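Local coordinates for glutathione S-transferase (Acinetobacter baumannii, PDB 4MP4) that probably conjugates glutathione to electrophilic substrates and is seen here without bound ligand, at the interface of chains A and B. Numbering follows the deposited sequence. Chains: chain A/B, Glutathione S-transferase.

Contact 1: the interface of chains A and B. Residues chain A 57-58, 70-73; chain B 100, 103, 107.
The backbone carbonyl oxygen of A:Ala70 is gripped by both terminal nitrogens of the B:Arg100 guanidinium, with NH1 at 2.9 Å from A:Ala70 O and NH2 at 3.3 Å from the same oxygen. The guanidinium meets this oxygen end-on with its edge, and the NH1 donor lies in the carbonyl plane. Bends at chi2 and chi3 (85° and 63°) turn the arginine tip toward strand 69-72. The same B:Arg100 NH1 also donates to the side-chain carbonyl of its neighbour, B:Gln103 OE1, at 2.7 Å, and this bond should help to fix the rotation of the amide. B:Gln103 reaches out from helix 95-110 with CG anti to the backbone N (chi1 -179°) and an extended chain, which carries its amide to the strand edge. There the amide nitrogen B:Gln103 NE2 lies 2.8 Å from the hydroxyl A:Ser72 OG, a hydrogen bond by its chemistry, while OE1 receives a weak bond from the A:Ser72 backbone N. B:Gln103 NE2 is also linked through water 1, 3.1 Å away, to the backbone carbonyl of A:Leu57. The side chain of A:Leu71 runs alongside B:Gln103 in the opposite direction, its CD1 4.0 Å from B:Gln103 CB. A:Glu73 crosses B:Gln103 at about a right angle and sets its CG 3.7 Å from B:Gln103 CG; its carboxylate lies beside the CB of B:Trp107. A:Glu73 and the serine after it form the Glu-Ser pair that in this fold typically binds the gamma-glutamyl part of glutathione, so the partner helix probably braces the glutathione site as well as joining the subunits.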
ATOM      1  N   LEU A  57      -4.175 -15.123   5.596  1.00 36.74           N
ATOM      2  CA  LEU A  57      -5.318 -14.831   4.735  1.00 45.88           C
ATOM      3  C   LEU A  57      -4.796 -14.313   3.410  1.00 49.18           C
ATOM      4  O   LEU A  57      -5.422 -13.498   2.726  1.00 50.71           O
ATOM      5  CB  LEU A  57      -6.257 -13.823   5.399  1.00 44.44           C
ATOM      6  CG  LEU A  57      -7.200 -14.474   6.422  1.00 56.46           C
ATOM      7  CD1 LEU A  57      -6.531 -14.705   7.768  1.00 61.38           C
ATOM      8  CD2 LEU A  57      -8.461 -13.663   6.603  1.00 62.59           C
ATOM      9  N   THR A  58      -3.627 -14.827   3.069  1.00 46.68           N
ATOM     10  CA  THR A  58      -2.850 -14.397   1.927  1.00 55.45           C
ATOM     11  C   THR A  58      -3.517 -14.581   0.566  1.00 64.61           C
ATOM     12  O   THR A  58      -3.967 -15.681   0.216  1.00 64.25           O
ATOM     13  CB  THR A  58      -1.550 -15.189   1.872  1.00 61.24           C
ATOM     14  OG1 THR A  58      -0.771 -14.918   3.047  1.00 64.67           O
ATOM     15  CG2 THR A  58      -0.783 -14.820   0.619  1.00 58.32           C
ATOM     16  N   ALA A  70       2.716 -16.747   9.267  1.00 26.61           N
ATOM     17  CA  ALA A  70       2.828 -16.516   7.835  1.00 41.23           C
ATOM     18  C   ALA A  70       2.200 -15.159   7.499  1.00 43.25           C
ATOM     19  O   ALA A  70       1.136 -14.802   8.028  1.00 40.78           O
ATOM     20  CB  ALA A  70       2.155 -17.639   7.052  1.00 25.87           C
ATOM     21  N   LEU A  71       2.861 -14.401   6.623  1.00 35.15           N
ATOM     22  CA  LEU A  71       2.508 -13.002   6.408  1.00 21.48           C
ATOM     23  C   LEU A  71       2.676 -12.602   4.932  1.00 20.33           C
ATOM     24  O   LEU A  71       3.665 -12.974   4.305  1.00 21.77           O
ATOM     25  CB  LEU A  71       3.377 -12.129   7.315  1.00 21.43           C
ATOM     26  CG  LEU A  71       3.244 -10.610   7.186  1.00 25.62           C
ATOM     27  CD1 LEU A  71       1.876 -10.102   7.677  1.00 20.11           C
ATOM     28  CD2 LEU A  71       4.380  -9.940   7.921  1.00 20.40           C
ATOM     29  N   SER A  72       1.711 -11.878   4.369  1.00 19.48           N
ATOM     30  CA  SER A  72       1.829 -11.419   2.993  1.00 18.49           C
ATOM     31  C   SER A  72       1.799  -9.886   2.907  1.00 24.82           C
ATOM     32  O   SER A  72       1.763  -9.220   3.943  1.00 20.01           O
ATOM     33  CB  SER A  72       0.734 -12.023   2.124  1.00 18.60           C
ATOM     34  OG  SER A  72      -0.546 -11.645   2.592  1.00 25.73           O
ATOM     35  N   GLU A  73       1.804  -9.360   1.674  1.00 16.54           N
ATOM     36  CA  GLU A  73       1.948  -7.920   1.347  1.00 20.70           C
ATOM     37  C   GLU A  73       3.339  -7.369   1.700  1.00 22.66           C
ATOM     38  O   GLU A  73       3.704  -7.312   2.883  1.00 19.64           O
ATOM     39  CB  GLU A  73       0.834  -7.054   1.969  1.00 25.77           C
ATOM     40  CG  GLU A  73      -0.591  -7.544   1.686  1.00 15.42           C
ATOM     41  CD  GLU A  73      -1.028  -7.328   0.246  1.00 26.97           C
ATOM     42  OE1 GLU A  73      -0.363  -6.563  -0.489  1.00 30.91           O
ATOM     43  OE2 GLU A  73      -2.052  -7.913  -0.154  1.00 25.28           O
TER
ATOM     44  N   ARG B 100      -0.453  -8.499  10.654  1.00 25.27           N
ATOM     45  CA  ARG B 100      -1.660  -8.901   9.950  1.00 29.63           C
ATOM     46  C   ARG B 100      -2.541  -7.665   9.693  1.00 35.28           C
ATOM     47  O   ARG B 100      -3.174  -7.550   8.640  1.00 25.44           O
ATOM     48  CB  ARG B 100      -2.431  -9.976  10.728  1.00 32.35           C
ATOM     49  CG  ARG B 100      -3.734 -10.429  10.046  1.00 33.71           C
ATOM     50  CD  ARG B 100      -3.495 -11.522   9.020  1.00 28.26           C
ATOM     51  NE  ARG B 100      -2.955 -12.710   9.668  1.00 33.95           N
ATOM     52  CZ  ARG B 100      -1.814 -13.314   9.341  1.00 29.54           C
ATOM     53  NH1 ARG B 100      -1.068 -12.870   8.338  1.00 31.35           N
ATOM     54  NH2 ARG B 100      -1.418 -14.375  10.025  1.00 29.45           N
ATOM     55  N   GLN B 103      -1.052  -5.956   6.822  1.00 22.57           N
ATOM     56  CA  GLN B 103      -1.383  -6.783   5.658  1.00 22.79           C
ATOM     57  C   GLN B 103      -2.789  -6.510   5.104  1.00 48.78           C
ATOM     58  O   GLN B 103      -2.956  -6.233   3.901  1.00 23.01           O
ATOM     59  CB  GLN B 103      -1.258  -8.258   6.012  1.00 23.64           C
ATOM     60  CG  GLN B 103      -1.560  -9.205   4.867  1.00 24.02           C
ATOM     61  CD  GLN B 103      -1.646 -10.655   5.342  1.00 29.01           C
ATOM     62  OE1 GLN B 103      -1.011 -11.038   6.333  1.00 29.26           O
ATOM     63  NE2 GLN B 103      -2.434 -11.463   4.642  1.00 26.99           N
ATOM     64  N   TRP B 107      -3.731  -4.925   1.462  1.00 22.70           N
ATOM     65  CA  TRP B 107      -4.558  -5.699   0.561  1.00 23.24           C
ATOM     66  C   TRP B 107      -5.811  -4.922   0.152  1.00 23.78           C
ATOM     67  O   TRP B 107      -6.161  -4.870  -1.033  1.00 24.01           O
ATOM     68  CB  TRP B 107      -4.900  -7.030   1.241  1.00 25.63           C
ATOM     69  CG  TRP B 107      -5.897  -7.875   0.543  1.00 31.57           C
ATOM     70  CD1 TRP B 107      -5.706  -8.607  -0.596  1.00 35.58           C
ATOM     71  CD2 TRP B 107      -7.246  -8.113   0.955  1.00 32.86           C
ATOM     72  NE1 TRP B 107      -6.864  -9.275  -0.928  1.00 32.01           N
ATOM     73  CE2 TRP B 107      -7.821  -8.992   0.008  1.00 33.56           C
ATOM     74  CE3 TRP B 107      -8.026  -7.666   2.027  1.00 27.26           C
ATOM     75  CZ2 TRP B 107      -9.142  -9.432   0.105  1.00 32.07           C
ATOM     76  CZ3 TRP B 107      -9.338  -8.100   2.121  1.00 30.37           C
ATOM     77  CH2 TRP B 107      -9.883  -8.980   1.168  1.00 33.02           C
TER
HETATM   78  O   HOH W   1      -4.312 -10.579   2.375  1.00 43.15           O

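Contact 2: the interface of chains A and B. Residues chain A 79, 98, 102; chain B 76, 79, 83.
Helix 95-110 of chain A faces helix 74-84 of chain B, all residues here having helical backbone torsions; A:Arg98 and A:Arg102 stand one turn apart, and A:Glu79 comes from helix 74-84 of chain A. A:Arg102 and B:Glu83 reach toward each other tip to tip in a salt bridge. Both terminal nitrogens of A:Arg102 converge on one carboxylate oxygen, NH1 at 2.9 Å and NH2 at 3.0 Å from B:Glu83 OE2, and they approach it from the same face of the carboxylate. The two flat groups are steeply turned, 72° apart: NH1 comes from above the carboxylate plane, whereas NH2 lies nearly in line with the C-O bond. B:Glu83 extends beyond CG (chi2 -180°), which brings its acid group to the arginine tip. Its other oxygen, OE1, faces A:Arg98 in a second salt bridge, although the modelled separation from NH1 is too short to be taken literally. The carboxylate is thus held between two arginines, which would be expected to stabilise its negative charge. On its own side, A:Arg102 NE donates to A:Glu79 OE2 at 3.2 Å, a bond that helps to set the guanidinium. A:Arg102 NH1 also contacts water 2 at 2.9 Å, which in turn lies 3.1 Å from the backbone carbonyl B:Ala76 O. Lower on the chain, A:Arg102 CB packs 3.8 Å from the methyl CB of B:Ala76. B:Glu79 crosses the arginine at about a right angle; its OE1 lies over the centre of one guanidinium face, 4.3 Å above the plane and too far for a salt bridge, while A:Arg98 CG covers the rim of the opposite face. The carboxylates of A:Glu79 and B:Glu79 approach tip to tip, a like-charge pairing that the nearby arginine may ease. Within the fold, this patch joins the first helix of the C-terminal domain in one subunit to the last helix of the thioredoxin-like N-terminal domain in the other.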
ATOM      1  N   GLU A  79       7.844  -3.887   7.161  1.00 24.43           N
ATOM      2  CA  GLU A  79       7.565  -3.242   8.436  1.00 25.57           C
ATOM      3  C   GLU A  79       7.780  -4.227   9.593  1.00 27.97           C
ATOM      4  O   GLU A  79       8.351  -3.892  10.640  1.00 25.76           O
ATOM      5  CB  GLU A  79       6.133  -2.702   8.433  1.00 29.51           C
ATOM      6  CG  GLU A  79       5.995  -1.285   8.952  1.00 36.74           C
ATOM      7  CD  GLU A  79       6.400  -0.240   7.936  1.00 49.86           C
ATOM      8  OE1 GLU A  79       5.534   0.164   7.136  1.00 62.59           O
ATOM      9  OE2 GLU A  79       7.571   0.195   7.942  1.00 55.42           O
ATOM     10  N   ARG A  98      11.779   8.942   6.842  1.00 23.81           N
ATOM     11  CA  ARG A  98      11.109   7.637   6.886  1.00 25.04           C
ATOM     12  C   ARG A  98       9.656   7.700   6.409  1.00 18.88           C
ATOM     13  O   ARG A  98       9.184   6.814   5.685  1.00 24.09           O
ATOM     14  CB  ARG A  98      11.158   7.033   8.286  1.00 19.98           C
ATOM     15  CG  ARG A  98      10.395   5.708   8.427  1.00 29.69           C
ATOM     16  CD  ARG A  98      10.278   5.333   9.890  1.00 31.11           C
ATOM     17  NE  ARG A  98      11.548   5.644  10.514  1.00 39.77           N
ATOM     18  CZ  ARG A  98      11.714   6.409  11.581  1.00 33.44           C
ATOM     19  NH1 ARG A  98      10.675   6.926  12.222  1.00 25.43           N
ATOM     20  NH2 ARG A  98      12.943   6.622  12.013  1.00 35.31           N
ATOM     21  N   ARG A 102       8.122   5.882   3.206  1.00 21.53           N
ATOM     22  CA  ARG A 102       6.870   5.118   3.176  1.00 16.87           C
ATOM     23  C   ARG A 102       5.901   5.673   2.147  1.00 15.66           C
ATOM     24  O   ARG A 102       5.148   4.933   1.528  1.00 29.62           O
ATOM     25  CB  ARG A 102       6.209   5.090   4.555  1.00 20.21           C
ATOM     26  CG  ARG A 102       6.932   4.191   5.558  1.00 16.68           C
ATOM     27  CD  ARG A 102       6.149   4.070   6.851  1.00 24.58           C
ATOM     28  NE  ARG A 102       6.860   3.262   7.834  1.00 23.75           N
ATOM     29  CZ  ARG A 102       7.260   3.700   9.022  1.00 19.17           C
ATOM     30  NH1 ARG A 102       7.001   4.942   9.403  1.00 18.91           N
ATOM     31  NH2 ARG A 102       7.899   2.885   9.842  1.00 19.59           N
TER
ATOM     32  N   ALA B  76       1.140   5.776   4.947  1.00 20.32           N
ATOM     33  CA  ALA B  76       2.331   6.485   5.412  1.00 17.56           C
ATOM     34  C   ALA B  76       1.964   7.515   6.476  1.00 19.91           C
ATOM     35  O   ALA B  76       2.643   7.655   7.500  1.00 20.31           O
ATOM     36  CB  ALA B  76       3.065   7.148   4.233  1.00 18.33           C
ATOM     37  N   GLU B  79       1.228   5.667   9.883  1.00 21.64           N
ATOM     38  CA  GLU B  79       2.485   5.249  10.504  1.00 24.49           C
ATOM     39  C   GLU B  79       3.226   6.443  11.116  1.00 24.95           C
ATOM     40  O   GLU B  79       3.816   6.340  12.194  1.00 32.11           O
ATOM     41  CB  GLU B  79       3.392   4.533   9.498  1.00 27.17           C
ATOM     42  CG  GLU B  79       2.805   3.264   8.884  1.00 37.35           C
ATOM     43  CD  GLU B  79       2.923   2.038   9.778  1.00 49.97           C
ATOM     44  OE1 GLU B  79       3.677   2.078  10.777  1.00 55.90           O
ATOM     45  OE2 GLU B  79       2.257   1.028   9.472  1.00 53.87           O
ATOM     46  N   GLU B  83       4.070   7.083  15.131  1.00 29.59           N
ATOM     47  CA  GLU B  83       5.416   7.370  15.626  1.00 30.47           C
ATOM     48  C   GLU B  83       5.469   8.670  16.441  1.00 28.08           C
ATOM     49  O   GLU B  83       6.349   8.852  17.281  1.00 41.09           O
ATOM     50  CB  GLU B  83       6.442   7.366  14.480  1.00 25.86           C
ATOM     51  CG  GLU B  83       6.627   5.966  13.854  1.00 32.69           C
ATOM     52  CD  GLU B  83       7.650   5.922  12.714  1.00 45.93           C
ATOM     53  OE1 GLU B  83       8.231   6.976  12.379  1.00 51.57           O
ATOM     54  OE2 GLU B  83       7.872   4.826  12.149  1.00 47.69           O
TER
HETATM   55  O   HOH W   2       5.600   7.301   8.491  1.00 19.79           O

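Contact 1 and contact 2 lie about 18 Å apart, measured between the centres of their C-alpha atoms, along one two-fold symmetric interface. Both use helix 95-110, supplied by chain B in contact 1 and by chain A in contact 2. Its partners in the N-terminal domain are strand 69-72 with A:Glu73 just after it, and the loop at A:Leu57, in contact 1; helix 74-84, which follows directly, in contact 2. Each contact recurs with the chains exchanged, joining opposite subunits reciprocally. This agrees with the dimer usual for cytosolic glutathione transferases and probably couples assembly to the shape of the glutathione site.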